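Local coordinates for protein PrgB (PDB 6EVU) that promotes cell aggregation, biofilm formation and conjugation in Enterococcus faecalis by binding and compacting DNA, its adhesin domain being the part described, at residues A[198-202]-A[256-260]; A[69-73]-A[296-301]; A[124-128]-A[177-181]; A[183-187]-A[276-280]. All coordinates share one frame; numbering follows the deposited sequence.

Contact 1 (A[198-202]-A[256-260]). With TRS (2-amino-2-hydroxymethyl-propane-1,3-diol), chain C.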
# COMPACT_ATOMS: atom_id res chain seq x y z
N SER A 198 -2.85 2.80 -5.83
CA SER A 198 -2.02 3.22 -6.94
C SER A 198 -0.73 2.43 -7.02
O SER A 198 -0.40 1.64 -6.12
CB SER A 198 -1.69 4.72 -6.84
OG SER A 198 -2.89 5.46 -7.05
N SER A 199 -0.04 2.65 -8.14
CA SER A 199 1.30 2.15 -8.33
C SER A 199 1.36 0.64 -8.09
O SER A 199 2.24 0.12 -7.37
CB SER A 199 2.26 2.91 -7.42
OG SER A 199 3.60 2.74 -7.80
N LEU A 200 0.38 -0.10 -8.60
CA LEU A 200 0.41 -1.55 -8.35
C LEU A 200 1.07 -2.20 -9.56
O LEU A 200 0.41 -2.66 -10.50
CB LEU A 200 -0.98 -2.14 -8.06
CG LEU A 200 -1.68 -1.50 -6.85
CD1 LEU A 200 -3.12 -1.97 -6.73
CD2 LEU A 200 -0.87 -1.87 -5.59
N ASN A 201 2.40 -2.16 -9.57
CA ASN A 201 3.16 -2.68 -10.70
C ASN A 201 3.20 -4.21 -10.66
O ASN A 201 3.03 -4.85 -9.62
CB ASN A 201 4.60 -2.17 -10.69
CG ASN A 201 5.36 -2.58 -9.41
OD1 ASN A 201 5.01 -2.14 -8.31
ND2 ASN A 201 6.35 -3.45 -9.54
N SER A 202 3.50 -4.79 -11.82
CA SER A 202 3.54 -6.24 -11.96
C SER A 202 4.51 -6.63 -13.05
O SER A 202 4.56 -6.00 -14.12
CB SER A 202 2.17 -6.80 -12.29
OG SER A 202 2.29 -8.20 -12.50
N ASN A 256 7.92 -0.27 -16.88
CA ASN A 256 7.59 0.52 -15.70
C ASN A 256 7.72 2.01 -15.95
O ASN A 256 6.88 2.79 -15.48
CB ASN A 256 8.50 0.12 -14.54
CG ASN A 256 7.97 0.62 -13.21
OD1 ASN A 256 8.32 1.71 -12.75
ND2 ASN A 256 7.07 -0.14 -12.63
N SER A 257 8.76 2.43 -16.68
CA SER A 257 8.93 3.85 -16.97
C SER A 257 7.80 4.40 -17.85
O SER A 257 7.64 5.62 -17.91
CB SER A 257 10.30 4.10 -17.62
OG SER A 257 10.47 3.39 -18.85
N ASP A 258 6.99 3.55 -18.48
CA ASP A 258 5.90 4.05 -19.33
C ASP A 258 4.68 4.51 -18.56
O ASP A 258 3.78 5.09 -19.19
CB ASP A 258 5.42 2.99 -20.33
CG ASP A 258 6.43 2.65 -21.37
OD1 ASP A 258 7.07 3.57 -21.94
OD2 ASP A 258 6.55 1.44 -21.66
N TRP A 259 4.58 4.25 -17.24
CA TRP A 259 3.36 4.58 -16.51
C TRP A 259 3.59 4.80 -15.01
O TRP A 259 2.92 5.63 -14.39
CB TRP A 259 2.32 3.46 -16.71
CG TRP A 259 2.78 2.16 -16.17
CD1 TRP A 259 3.55 1.22 -16.79
CD2 TRP A 259 2.54 1.68 -14.85
NE1 TRP A 259 3.79 0.16 -15.93
CE2 TRP A 259 3.18 0.43 -14.73
CE3 TRP A 259 1.83 2.18 -13.77
CZ2 TRP A 259 3.15 -0.32 -13.55
CZ3 TRP A 259 1.81 1.43 -12.56
CH2 TRP A 259 2.45 0.20 -12.48
N ASP A 260 4.55 4.06 -14.41
CA ASP A 260 4.64 3.94 -12.94
C ASP A 260 5.46 5.10 -12.38
O ASP A 260 6.63 4.99 -12.02
CB ASP A 260 5.24 2.60 -12.55
CG ASP A 260 5.09 2.32 -11.03
OD1 ASP A 260 4.47 3.16 -10.32
OD2 ASP A 260 5.56 1.25 -10.59
C TRS C . 6.22 0.71 -6.35
C1 TRS C . 6.84 1.31 -7.64
C2 TRS C . 5.90 1.80 -5.32
C3 TRS C . 7.19 -0.33 -5.73
N TRS C . 4.96 0.12 -6.75
O1 TRS C . 6.89 0.20 -8.53
O2 TRS C . 5.11 2.82 -5.89
O3 TRS C . 6.67 -0.62 -4.40
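Ser-199 and Asp-260 join two loops at one end of the beta-sandwich of this GbpC-type adhesin domain, beside a bound Tris molecule probably from the crystallisation liquor. Ser-199 donates from OG to the syn lone pair of Asp-260 OD1 at 2.7 Å; chi1 of -164° swings OG away from the backbone N and toward the other loop. The same OG accepts from Tris N at 3.1 Å. Leu-200 is the centre of an inverse gamma turn, which Asn-201 N closes weakly onto Ser-199 O; its carbonyl carbon lies at the edge of the Trp-259 indole. Asn-201 meets that edge most closely, CA to CH2 of Trp-259 being 3.5 Å, while its CB lies 3.6 Å from Asp-260 OD2. The amide of Asn-201 is held at both ends: OD1 takes Tris N at 2.7 Å, and ND2 donates to Asp-246. NE1 of the indole donates to the backbone oxygen of Ile-245, while Asp-260 CB lies over one face, toward its rim. Glu-212 and Trp-301 complete the Tris site. The other carboxylate oxygen of Asp-260, OD2, is gripped twice: it takes Tris O1 at 2.7 Å and, through its anti lone pair, Asn-256 ND2 at 2.9 Å.

Contact 2 (A[69-73]-A[296-301]). With PO4 (phosphate ion), chain B.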
# COMPACT_ATOMS: atom_id res chain seq x y z
N PHE A 69 14.62 -0.39 -0.47
CA PHE A 69 14.04 -1.71 -0.68
C PHE A 69 15.06 -2.79 -0.34
O PHE A 69 14.69 -3.84 0.19
CB PHE A 69 13.54 -1.85 -2.13
CG PHE A 69 12.54 -0.77 -2.52
CD1 PHE A 69 11.24 -0.83 -2.06
CD2 PHE A 69 12.93 0.29 -3.34
CE1 PHE A 69 10.34 0.14 -2.36
CE2 PHE A 69 12.01 1.29 -3.69
CZ PHE A 69 10.71 1.21 -3.19
N THR A 70 16.32 -2.56 -0.72
CA THR A 70 17.35 -3.54 -0.41
C THR A 70 17.51 -3.65 1.10
O THR A 70 17.62 -4.77 1.62
CB THR A 70 18.65 -3.15 -1.10
OG1 THR A 70 18.47 -3.25 -2.53
CG2 THR A 70 19.80 -4.11 -0.70
N LYS A 71 17.50 -2.52 1.81
CA LYS A 71 17.55 -2.55 3.27
C LYS A 71 16.39 -3.32 3.87
O LYS A 71 16.55 -4.01 4.91
CB LYS A 71 17.60 -1.12 3.82
CG LYS A 71 18.93 -0.43 3.50
CD LYS A 71 18.90 1.03 3.99
CE LYS A 71 20.22 1.75 3.66
NZ LYS A 71 20.14 3.13 4.28
N LEU A 72 15.21 -3.20 3.28
CA LEU A 72 14.04 -3.91 3.75
C LEU A 72 14.11 -5.41 3.58
O LEU A 72 13.59 -6.14 4.39
CB LEU A 72 12.78 -3.37 3.08
CG LEU A 72 12.29 -2.04 3.62
CD1 LEU A 72 11.29 -1.42 2.68
CD2 LEU A 72 11.71 -2.21 5.01
N ARG A 73 14.74 -5.88 2.51
CA ARG A 73 14.77 -7.30 2.23
C ARG A 73 15.82 -8.13 2.96
O ARG A 73 16.70 -8.71 2.38
CB ARG A 73 14.89 -7.53 0.72
CG ARG A 73 13.70 -7.05 -0.07
CD ARG A 73 13.78 -7.48 -1.52
NE ARG A 73 15.04 -7.08 -2.08
CZ ARG A 73 15.24 -5.94 -2.73
NH1 ARG A 73 14.25 -5.11 -2.96
NH2 ARG A 73 16.44 -5.66 -3.16
N VAL A 296 13.80 -9.29 -5.97
CA VAL A 296 13.20 -8.01 -5.57
C VAL A 296 11.68 -8.11 -5.50
O VAL A 296 10.96 -7.21 -5.92
CB VAL A 296 13.67 -6.83 -6.48
CG1 VAL A 296 15.16 -6.65 -6.32
CG2 VAL A 296 13.31 -7.01 -7.95
N SER A 297 11.19 -9.19 -4.87
CA SER A 297 9.76 -9.49 -4.84
C SER A 297 9.18 -9.51 -3.43
O SER A 297 8.13 -10.14 -3.19
CB SER A 297 9.49 -10.83 -5.54
OG SER A 297 10.05 -11.92 -4.81
N SER A 298 9.86 -8.84 -2.47
CA SER A 298 9.39 -8.87 -1.09
C SER A 298 9.58 -7.55 -0.33
O SER A 298 9.52 -7.55 0.91
CB SER A 298 10.08 -10.03 -0.30
OG SER A 298 11.51 -10.03 -0.49
N ALA A 299 9.76 -6.42 -1.01
CA ALA A 299 9.66 -5.14 -0.32
C ALA A 299 8.94 -4.14 -1.23
O ALA A 299 9.19 -4.11 -2.44
CB ALA A 299 11.04 -4.57 0.01
N GLN A 300 8.09 -3.31 -0.62
CA GLN A 300 7.28 -2.41 -1.45
C GLN A 300 7.09 -1.08 -0.72
O GLN A 300 7.24 -0.96 0.49
CB GLN A 300 5.91 -3.05 -1.75
CG GLN A 300 5.00 -3.05 -0.51
CD GLN A 300 3.79 -3.96 -0.70
OE1 GLN A 300 3.57 -4.91 0.03
NE2 GLN A 300 2.97 -3.64 -1.69
N TRP A 301 6.68 -0.08 -1.53
CA TRP A 301 6.25 1.20 -0.98
C TRP A 301 4.74 1.27 -1.14
O TRP A 301 4.26 1.08 -2.26
CB TRP A 301 6.93 2.32 -1.78
CG TRP A 301 6.42 3.71 -1.43
CD1 TRP A 301 5.89 4.10 -0.26
CD2 TRP A 301 6.41 4.87 -2.29
NE1 TRP A 301 5.51 5.42 -0.29
CE2 TRP A 301 5.82 5.92 -1.54
CE3 TRP A 301 6.78 5.11 -3.62
CZ2 TRP A 301 5.64 7.21 -2.09
CZ3 TRP A 301 6.63 6.40 -4.14
CH2 TRP A 301 6.03 7.41 -3.38
P PO4 B . 16.54 -10.45 -3.25
O1 PO4 B . 16.27 -9.84 -4.61
O2 PO4 B . 15.37 -11.38 -2.92
O3 PO4 B . 17.81 -11.27 -3.33
O4 PO4 B . 16.76 -9.46 -2.14
O HOH W 1 11.31 -5.56 -3.53
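The C-terminal turn of helix 68-72 rests on the start of strand 299-302, Ala-299 pointing its methyl group at Phe-69, Leu-72 and Arg-73. Arg-73 CG lies 3.6 Å from Ala-299 CB and Leu-72 CB 3.7 Å from the same methyl, a compact apolar patch at the end of the helix. Toward the strand's continuation, Phe-69 presents its ring edge to the backbone, with CE1 3.8 Å from Trp-301 N and the carbonyl carbon of Gln-300 also near the ring plane. Arg-73, the first residue to leave helical geometry, folds its chain at chi3 (-53°) along the loop before the strand. Its guanidinium is sandwiched: Phe-69 O and Thr-70 CA lie over one face, and Val-296 CG1 over the opposite one, 3.6 Å from Arg-73 NH2. Packed on both faces, the group probably has little freedom to rotate, and its N-H bonds meet two separate acceptors. Arg-73 NE donates to phosphate O4 at 2.9 Å, and Val-296 N reaches phosphate O1 at 2.9 Å in a nearly straight bond (172°), so the ion, probably from the crystallisation liquor, joins helix end and loop. Arg-73 NH1 donates to a water at 3.0 Å, which donates a hydrogen bond to Ala-299 O at 2.8 Å and a weak one to Val-296 O. Strand 299-302 pairs with strand 157-160, whose Phe-158 stacks on Trp-301 and touches Phe-69 and Leu-72; Leu-72 also meets Phe-57 of helix 54-57, and Gln-300 reaches strand 280-287 of the other sheet.

Contact 3 (A[124-128]-A[177-181])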
# COMPACT_ATOMS: atom_id res chain seq x y z
N ARG A 124 -15.30 19.19 7.57
CA ARG A 124 -14.90 18.90 8.96
C ARG A 124 -13.40 18.65 8.97
O ARG A 124 -12.92 17.82 8.21
CB ARG A 124 -15.63 17.68 9.51
CG ARG A 124 -17.12 17.89 9.48
CD ARG A 124 -17.84 16.54 9.45
NE ARG A 124 -17.52 15.72 10.61
CZ ARG A 124 -18.03 14.50 10.80
NH1 ARG A 124 -18.87 14.01 9.89
NH2 ARG A 124 -17.69 13.78 11.87
N LYS A 125 -12.67 19.41 9.80
CA LYS A 125 -11.22 19.30 9.83
C LYS A 125 -10.77 18.04 10.53
O LYS A 125 -11.23 17.74 11.63
CB LYS A 125 -10.65 20.54 10.53
CG LYS A 125 -9.11 20.49 10.63
CD LYS A 125 -8.59 21.95 10.64
CE LYS A 125 -7.26 22.10 11.37
NZ LYS A 125 -6.55 23.38 11.07
N ILE A 126 -9.87 17.30 9.87
CA ILE A 126 -9.24 16.11 10.42
C ILE A 126 -7.82 16.49 10.81
O ILE A 126 -6.99 16.81 9.94
CB ILE A 126 -9.25 14.95 9.42
CG1 ILE A 126 -10.70 14.49 9.25
CG2 ILE A 126 -8.25 13.79 9.88
CD1 ILE A 126 -10.94 13.66 8.04
N THR A 127 -7.53 16.45 12.10
CA THR A 127 -6.24 16.90 12.60
C THR A 127 -5.32 15.77 13.02
O THR A 127 -4.13 16.02 13.25
CB THR A 127 -6.45 17.82 13.81
OG1 THR A 127 -7.18 17.11 14.80
CG2 THR A 127 -7.27 19.02 13.46
N LYS A 128 -5.84 14.56 13.17
CA LYS A 128 -5.06 13.43 13.68
C LYS A 128 -5.57 12.18 12.96
O LYS A 128 -6.74 12.12 12.57
CB LYS A 128 -5.28 13.32 15.21
CG LYS A 128 -4.86 12.00 15.90
CD LYS A 128 -4.98 12.09 17.42
CE LYS A 128 -5.69 10.89 18.07
NZ LYS A 128 -5.45 10.83 19.55
N PHE A 177 -9.67 8.42 11.22
CA PHE A 177 -9.44 9.87 11.14
C PHE A 177 -10.13 10.52 12.32
O PHE A 177 -11.23 10.11 12.68
CB PHE A 177 -10.04 10.45 9.86
CG PHE A 177 -9.54 9.81 8.62
CD1 PHE A 177 -8.23 9.97 8.21
CD2 PHE A 177 -10.41 9.05 7.86
CE1 PHE A 177 -7.80 9.41 7.03
CE2 PHE A 177 -9.97 8.42 6.72
CZ PHE A 177 -8.68 8.60 6.29
N PHE A 178 -9.51 11.58 12.88
CA PHE A 178 -10.08 12.26 14.04
C PHE A 178 -10.21 13.75 13.80
O PHE A 178 -9.31 14.39 13.24
CB PHE A 178 -9.24 12.01 15.29
CG PHE A 178 -9.16 10.56 15.68
CD1 PHE A 178 -8.14 9.75 15.20
CD2 PHE A 178 -10.10 10.01 16.54
CE1 PHE A 178 -8.08 8.37 15.57
CE2 PHE A 178 -10.07 8.69 16.90
CZ PHE A 178 -9.01 7.86 16.42
N ASP A 179 -11.34 14.30 14.25
CA ASP A 179 -11.57 15.73 14.19
C ASP A 179 -10.85 16.42 15.36
O ASP A 179 -10.20 15.78 16.19
CB ASP A 179 -13.07 16.02 14.12
CG ASP A 179 -13.82 15.82 15.45
OD1 ASP A 179 -13.22 15.86 16.54
OD2 ASP A 179 -15.06 15.66 15.38
N ALA A 180 -10.89 17.75 15.36
CA ALA A 180 -10.13 18.54 16.33
C ALA A 180 -10.53 18.23 17.76
O ALA A 180 -9.70 18.30 18.67
CB ALA A 180 -10.34 20.03 16.06
N SER A 181 -11.79 17.89 17.96
CA SER A 181 -12.30 17.54 19.28
C SER A 181 -11.93 16.12 19.70
O SER A 181 -12.30 15.70 20.80
CB SER A 181 -13.82 17.69 19.31
OG SER A 181 -14.38 16.50 18.75
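Lys-128 brings CE over one face of the Phe-178 ring, the two side chains lying on the same face of the sheet. The lysine chain runs out from the strand and then bends at chi3 (133°), which brings CE above the plane of the ring, offset toward its rim. The result is a CH-pi contact, with Lys-128 CE 4.3 Å from the Phe-178 centroid and 24° off the ring normal; NZ, at 5.3 Å from that centroid, adds at most a weak cation-pi attraction. Lys-128 O meanwhile lies at the edge of the same ring, in its plane. On the other side of the sheet, Ile-126 crosses Phe-177 at a slant, its CG2 3.8 Å from Phe-177 CB and its CD1 alongside, in a buried cluster shared with Leu-30 and Phe-32. The backbone between these pairs is locally irregular. Phe-178 O accepts from Thr-127 N at 3.0 Å and, weakly, from Lys-128 N, whereas Phe-178 N donates to Lys-128 O at 2.8 Å. The short strand segments cross at 114°, and the backbones stay in contact through a CA-H...O approach of Asp-179 CA to Lys-125 O at 3.3 Å. Thr-127 still touches Ala-180, at the start of a turn in which Asp-179 OD1 binds Ser-181 OG at 2.6 Å and the backbone N of Lys-183. Two residues, Thr-127 and Lys-128, thus face one, Phe-178: a classic beta bulge at the end of an antiparallel pairing, just before strand 169-179 turns back into strand 184-185.

Contact 4 (A[183-187]-A[276-280])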
# COMPACT_ATOMS: atom_id res chain seq x y z
N LYS A 183 -12.92 13.25 18.03
CA LYS A 183 -13.94 12.29 17.64
C LYS A 183 -13.61 11.70 16.28
O LYS A 183 -13.28 12.42 15.33
CB LYS A 183 -15.29 12.99 17.57
CG LYS A 183 -16.40 12.12 17.05
CD LYS A 183 -16.52 10.82 17.91
CE LYS A 183 -17.80 10.01 17.58
NZ LYS A 183 -18.01 8.90 18.58
N GLU A 184 -13.75 10.38 16.16
CA GLU A 184 -13.51 9.74 14.88
C GLU A 184 -14.47 10.32 13.82
O GLU A 184 -15.63 10.62 14.11
CB GLU A 184 -13.69 8.22 14.99
CG GLU A 184 -13.19 7.56 13.68
CD GLU A 184 -13.25 6.02 13.70
OE1 GLU A 184 -13.74 5.44 14.69
OE2 GLU A 184 -12.87 5.44 12.65
N VAL A 185 -13.96 10.48 12.60
CA VAL A 185 -14.74 10.96 11.47
C VAL A 185 -15.04 9.74 10.60
O VAL A 185 -14.11 9.10 10.08
CB VAL A 185 -13.97 12.04 10.69
CG1 VAL A 185 -14.74 12.47 9.43
CG2 VAL A 185 -13.66 13.23 11.59
N LEU A 186 -16.34 9.45 10.39
CA LEU A 186 -16.87 8.40 9.54
C LEU A 186 -17.79 9.00 8.47
O LEU A 186 -18.32 10.11 8.65
CB LEU A 186 -17.61 7.36 10.39
CG LEU A 186 -16.58 6.66 11.29
CD1 LEU A 186 -17.29 5.90 12.40
CD2 LEU A 186 -15.61 5.76 10.47
N PRO A 187 -17.95 8.33 7.31
CA PRO A 187 -18.69 8.96 6.22
C PRO A 187 -20.20 9.00 6.44
O PRO A 187 -20.79 8.11 7.07
CB PRO A 187 -18.33 8.11 5.00
CG PRO A 187 -17.78 6.84 5.50
CD PRO A 187 -17.16 7.16 6.85
N ALA A 276 -15.37 3.38 0.80
CA ALA A 276 -15.70 2.93 2.15
C ALA A 276 -16.94 3.66 2.66
O ALA A 276 -16.91 4.88 2.84
CB ALA A 276 -14.53 3.12 3.12
N ASN A 277 -18.02 2.92 2.93
CA ASN A 277 -19.16 3.47 3.66
C ASN A 277 -18.99 3.29 5.16
O ASN A 277 -19.94 3.01 5.88
CB ASN A 277 -20.48 2.82 3.18
CG ASN A 277 -20.73 3.03 1.69
OD1 ASN A 277 -21.08 4.13 1.26
ND2 ASN A 277 -20.57 1.97 0.90
N GLY A 278 -17.76 3.37 5.65
CA GLY A 278 -17.43 3.10 7.03
C GLY A 278 -15.93 3.33 7.19
O GLY A 278 -15.31 3.93 6.32
N ARG A 279 -15.36 2.86 8.30
CA ARG A 279 -13.92 2.92 8.53
C ARG A 279 -13.15 2.23 7.39
O ARG A 279 -13.49 1.11 6.98
CB ARG A 279 -13.60 2.24 9.88
CG ARG A 279 -12.13 2.49 10.36
CD ARG A 279 -11.89 1.90 11.76
NE ARG A 279 -12.71 2.54 12.80
CZ ARG A 279 -13.42 1.92 13.71
NH1 ARG A 279 -13.50 0.58 13.75
NH2 ARG A 279 -14.09 2.66 14.60
N ILE A 280 -12.12 2.91 6.90
CA ILE A 280 -11.24 2.36 5.86
C ILE A 280 -10.46 1.17 6.39
O ILE A 280 -9.78 1.27 7.42
CB ILE A 280 -10.27 3.44 5.37
CG1 ILE A 280 -11.06 4.51 4.60
CG2 ILE A 280 -9.16 2.81 4.50
CD1 ILE A 280 -10.15 5.65 4.13
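Arg-279 NH2 donates to Glu-184 OE1 at 2.8 Å, and Arg-279 NE donates to Glu-184 OE2 at 2.9 Å, a side-on bidentate salt bridge. Each carboxylate oxygen offers its syn lone pair, the NH2 bond is almost straight (171°), and the carboxylate and guanidinium planes are only 15° apart, so the two groups are held flat against rotation. The side chains themselves approach at about a right angle: Glu-184 is extended, while Arg-279 bends at chi3 (-64°) to turn its NE edge toward the acid. Both touch Lys-176 of strand 169-179. That strand is the common neighbour in the antiparallel sheet, with backbone hydrogen bonds joining its Phe-177 to Val-185 and its Ile-175 to Ile-280, so the bridge ties together two successive partners of one strand. Leu-186 packs beside the charged pair, with CD2 3.6 Å from Arg-279 N. Farther along, Pro-187 sets CG against the turn between strands 272-276 and 280-287: this atom is 3.4 Å from Ala-276 O and 3.5 Å from Gly-278 N. Phe-193 of strand 193-197 and Tyr-121 also touch the proline ring.

How the contacts relate
Contacts 3 and 4 are neighbours, their centres about 12 Å apart: contact 3 pairs strand 169-179 with strand 124-137, and contact 4 joins two elements that flank the same strand 169-179, strand 184-185 and the turn leading into strand 280-287. Contacts 1 and 2 lie across the chain's centre from them, about 16 Å apart between centres, and share a Tris site that both Ser-199 and Trp-301 help form. All but contact 4, a surface contact, are partly buried. Chemistry follows position: loop side chains and a small molecule in contact 1, apolar helix-on-strand packing with a phosphate in contact 2, backbone pairing in contact 3, and a salt bridge in contact 4.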